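Local coordinates for hypothetical protein (PDB 4QRK) that is of unconfirmed function but is a putative cell adhesion protein built as a right-handed beta-helix, at residues A[145-151]-A[202-208]. Numbering follows the deposited sequence.
Sequences NNVKVNI and NSIEVNI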
ATOM      1  N   ASN A 145      -6.906  -8.209 -14.482  1.00 40.35           N
ATOM      2  CA  ASN A 145      -8.053  -8.735 -13.788  1.00 43.38           C
ATOM      3  C   ASN A 145      -8.623  -7.568 -13.017  1.00 39.82           C
ATOM      4  O   ASN A 145      -8.024  -6.482 -12.992  1.00 37.48           O
ATOM      5  CB  ASN A 145      -7.571  -9.786 -12.830  1.00 58.83           C
ATOM      6  CG  ASN A 145      -6.279  -9.385 -12.204  1.00 66.60           C
ATOM      7  OD1 ASN A 145      -5.212  -9.882 -12.576  1.00 70.00           O
ATOM      8  ND2 ASN A 145      -6.345  -8.430 -11.276  1.00 63.18           N
ATOM      9  N   ASN A 146      -9.777  -7.767 -12.404  1.00 31.14           N
ATOM     10  CA  ASN A 146     -10.341  -6.748 -11.550  1.00 34.20           C
ATOM     11  C   ASN A 146      -9.493  -6.558 -10.316  1.00 35.70           C
ATOM     12  O   ASN A 146      -8.875  -7.501  -9.841  1.00 36.53           O
ATOM     13  CB  ASN A 146     -11.739  -7.140 -11.151  1.00 38.59           C
ATOM     14  CG  ASN A 146     -12.657  -7.199 -12.339  1.00 47.99           C
ATOM     15  OD1 ASN A 146     -12.605  -6.336 -13.228  1.00 39.56           O
ATOM     16  ND2 ASN A 146     -13.480  -8.228 -12.387  1.00 55.76           N
ATOM     17  N   VAL A 147      -9.476  -5.337  -9.803  1.00 26.12           N
ATOM     18  CA  VAL A 147      -8.660  -5.007  -8.630  1.00 27.83           C
ATOM     19  C   VAL A 147      -9.540  -4.252  -7.649  1.00 28.04           C
ATOM     20  O   VAL A 147     -10.349  -3.411  -8.042  1.00 29.05           O
ATOM     21  CB  VAL A 147      -7.458  -4.132  -9.017  1.00 26.02           C
ATOM     22  CG1 VAL A 147      -6.523  -3.864  -7.788  1.00 26.67           C
ATOM     23  CG2 VAL A 147      -6.692  -4.733 -10.124  1.00 31.37           C
ATOM     24  N   LYS A 148      -9.364  -4.552  -6.367  1.00 23.55           N
ATOM     25  CA  LYS A 148     -10.103  -3.931  -5.287  1.00 28.51           C
ATOM     26  C   LYS A 148      -9.096  -3.171  -4.433  1.00 30.32           C
ATOM     27  O   LYS A 148      -8.113  -3.739  -4.001  1.00 26.09           O
ATOM     28  CB  LYS A 148     -10.795  -5.037  -4.475  1.00 36.10           C
ATOM     29  CG  LYS A 148     -11.861  -4.571  -3.547  1.00 49.99           C
ATOM     30  CD  LYS A 148     -13.211  -5.199  -3.901  1.00 71.11           C
ATOM     31  CE  LYS A 148     -14.393  -4.494  -3.199  1.00 74.70           C
ATOM     32  NZ  LYS A 148     -14.719  -3.129  -3.763  1.00 69.72           N
ATOM     33  N   VAL A 149      -9.329  -1.882  -4.224  1.00 26.01           N
ATOM     34  CA  VAL A 149      -8.467  -1.062  -3.391  1.00 27.18           C
ATOM     35  C   VAL A 149      -9.269  -0.369  -2.312  1.00 30.53           C
ATOM     36  O   VAL A 149     -10.228   0.336  -2.605  1.00 25.28           O
ATOM     37  CB  VAL A 149      -7.722  -0.006  -4.219  1.00 27.85           C
ATOM     38  CG1 VAL A 149      -6.876   0.902  -3.331  1.00 27.79           C
ATOM     39  CG2 VAL A 149      -6.850  -0.679  -5.259  1.00 33.10           C
ATOM     40  N   ASN A 150      -8.866  -0.566  -1.064  1.00 23.73           N
ATOM     41  CA  ASN A 150      -9.511   0.105   0.074  1.00 24.91           C
ATOM     42  C   ASN A 150      -8.476   0.879   0.874  1.00 30.18           C
ATOM     43  O   ASN A 150      -7.494   0.299   1.340  1.00 26.33           O
ATOM     44  CB  ASN A 150     -10.219  -0.913   0.982  1.00 23.08           C
ATOM     45  CG  ASN A 150     -11.232  -1.787   0.206  1.00 46.79           C
ATOM     46  OD1 ASN A 150     -12.250  -1.284  -0.265  1.00 49.28           O
ATOM     47  ND2 ASN A 150     -10.928  -3.081   0.040  1.00 52.57           N
ATOM     48  N   ILE A 151      -8.696   2.188   1.035  1.00 28.39           N
ATOM     49  CA  ILE A 151      -7.732   3.022   1.778  1.00 25.20           C
ATOM     50  C   ILE A 151      -8.457   3.803   2.866  1.00 24.90           C
ATOM     51  O   ILE A 151      -9.442   4.474   2.616  1.00 27.65           O
ATOM     52  CB  ILE A 151      -7.006   4.024   0.836  1.00 32.15           C
ATOM     53  CG1 ILE A 151      -6.234   3.283  -0.255  1.00 27.81           C
ATOM     54  CG2 ILE A 151      -6.031   4.836   1.610  1.00 27.07           C
ATOM     55  CD1 ILE A 151      -5.873   4.119  -1.428  1.00 33.99           C
ATOM     56  N   ASN A 202     -11.791  -5.331 -17.497  1.00 42.40           N
ATOM     57  CA  ASN A 202     -11.209  -5.205 -16.155  1.00 46.60           C
ATOM     58  C   ASN A 202     -11.372  -3.820 -15.540  1.00 40.80           C
ATOM     59  O   ASN A 202     -11.348  -2.795 -16.239  1.00 34.74           O
ATOM     60  CB  ASN A 202      -9.711  -5.489 -16.213  1.00 45.87           C
ATOM     61  CG  ASN A 202      -9.399  -6.854 -16.800  1.00 53.70           C
ATOM     62  OD1 ASN A 202      -8.520  -6.992 -17.662  1.00 56.22           O
ATOM     63  ND2 ASN A 202     -10.118  -7.869 -16.338  1.00 48.37           N
ATOM     64  N   SER A 203     -11.514  -3.779 -14.222  1.00 32.33           N
ATOM     65  CA  SER A 203     -11.668  -2.497 -13.552  1.00 34.71           C
ATOM     66  C   SER A 203     -11.005  -2.448 -12.178  1.00 34.87           C
ATOM     67  O   SER A 203     -10.778  -3.489 -11.564  1.00 30.16           O
ATOM     68  CB  SER A 203     -13.162  -2.170 -13.429  1.00 37.96           C
ATOM     69  OG  SER A 203     -13.708  -2.945 -12.388  1.00 46.80           O
ATOM     70  N   ILE A 204     -10.688  -1.233 -11.722  1.00 28.12           N
ATOM     71  CA  ILE A 204     -10.258  -0.990 -10.347  1.00 26.38           C
ATOM     72  C   ILE A 204     -11.373  -0.285  -9.597  1.00 24.69           C
ATOM     73  O   ILE A 204     -11.849   0.780 -10.016  1.00 29.54           O
ATOM     74  CB  ILE A 204      -8.979  -0.114 -10.246  1.00 31.04           C
ATOM     75  CG1 ILE A 204      -8.000  -0.503 -11.329  1.00 29.83           C
ATOM     76  CG2 ILE A 204      -8.387  -0.258  -8.830  1.00 30.18           C
ATOM     77  CD1 ILE A 204      -6.581   0.159 -11.248  1.00 35.39           C
ATOM     78  N   GLU A 205     -11.825  -0.911  -8.512  1.00 29.15           N
ATOM     79  CA  GLU A 205     -12.848  -0.331  -7.647  1.00 30.56           C
ATOM     80  C   GLU A 205     -12.073   0.193  -6.463  1.00 30.50           C
ATOM     81  O   GLU A 205     -11.370  -0.567  -5.806  1.00 31.67           O
ATOM     82  CB  GLU A 205     -13.859  -1.384  -7.165  1.00 29.73           C
ATOM     83  CG  GLU A 205     -14.726  -2.030  -8.300  1.00 44.47           C
ATOM     84  CD  GLU A 205     -15.865  -1.168  -8.785  1.00 54.01           C
ATOM     85  OE1 GLU A 205     -16.168  -0.130  -8.148  1.00 65.94           O
ATOM     86  OE2 GLU A 205     -16.476  -1.543  -9.814  1.00 54.25           O
ATOM     87  N   VAL A 206     -12.180   1.484  -6.199  1.00 30.32           N
ATOM     88  CA  VAL A 206     -11.384   2.104  -5.138  1.00 24.30           C
ATOM     89  C   VAL A 206     -12.293   2.771  -4.125  1.00 27.80           C
ATOM     90  O   VAL A 206     -13.142   3.584  -4.483  1.00 33.52           O
ATOM     91  CB  VAL A 206     -10.395   3.144  -5.737  1.00 30.67           C
ATOM     92  CG1 VAL A 206      -9.492   3.672  -4.674  1.00 25.54           C
ATOM     93  CG2 VAL A 206      -9.545   2.529  -6.830  1.00 28.68           C
ATOM     94  N   ASN A 207     -12.156   2.390  -2.865  1.00 26.57           N
ATOM     95  CA  ASN A 207     -12.773   3.107  -1.771  0.50 26.65           C
ATOM     96  C   ASN A 207     -11.692   3.825  -0.959  1.00 27.43           C
ATOM     97  O   ASN A 207     -10.734   3.192  -0.529  1.00 24.46           O
ATOM     98  CB  ASN A 207     -13.586   2.125  -0.932  0.50 30.14           C
ATOM     99  CG  ASN A 207     -14.812   1.619  -1.671  0.50 38.50           C
ATOM    100  OD1 ASN A 207     -14.755   0.639  -2.418  0.50 47.44           O
ATOM    101  ND2 ASN A 207     -15.922   2.307  -1.485  0.50 30.34           N
ATOM    102  N   ILE A 208     -11.834   5.141  -0.788  1.00 26.78           N
ATOM    103  CA  ILE A 208     -10.851   5.926  -0.019  1.00 24.38           C
ATOM    104  C   ILE A 208     -11.599   6.736   1.009  1.00 28.22           C
ATOM    105  O   ILE A 208     -12.574   7.415   0.674  1.00 26.02           O
ATOM    106  CB  ILE A 208     -10.064   6.956  -0.867  1.00 28.00           C
ATOM    107  CG1 ILE A 208      -9.459   6.306  -2.103  1.00 33.01           C
ATOM    108  CG2 ILE A 208      -8.891   7.554  -0.020  1.00 29.00           C
ATOM    109  CD1 ILE A 208      -8.723   7.270  -3.019  1.00 33.35           C
TER
HETATM  110  O   HOH W   1     -14.938  -5.078 -14.345  1.00 48.07           O
HETATM  111  O   HOH W   2     -12.955  -1.209  -3.161  1.00 41.77           O
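Val147, Val149 and Ile151 pair in parallel register with Ile204, Val206 and Ile208 through five backbone hydrogen bonds. Val147 N reaches Ser203 O at 2.9 Å, and Val147 O takes the N-H of Glu205; Val149 bonds likewise to Glu205 O and Asn207 N, and Ile151 N closes the series on Asn207 O at 2.8 Å. Just before the strand, with CG beside its own backbone N (chi1 -64°), Asn146 OD1 accepts the N-H of Ser203 at 3.0 Å in the place the register would give to Asn145 O, which is buried without a partner; a water links Asn146 OD1 to Ser203 OG. These are neighbouring strands of one sheet of the right-handed beta-helix, with 147-153 lying between 123-130 and 203-210. The inward side chains of the two strands lie side by side, pointing the same way, Val149 CG1 resting 4.0 Å from Val206 CG1 and Val149 CG2 alongside Ile204 CG2; strand 157-162 of the other sheet packs against Ile151, Val206 and Ile208. On the outer face, the Lys148 chain, bent at chi2 and chi4, donates from NZ to a water at 2.7 Å, which also lies close to Asn150 OD1. Asn150 ND2 bonds to Asn127 OD1.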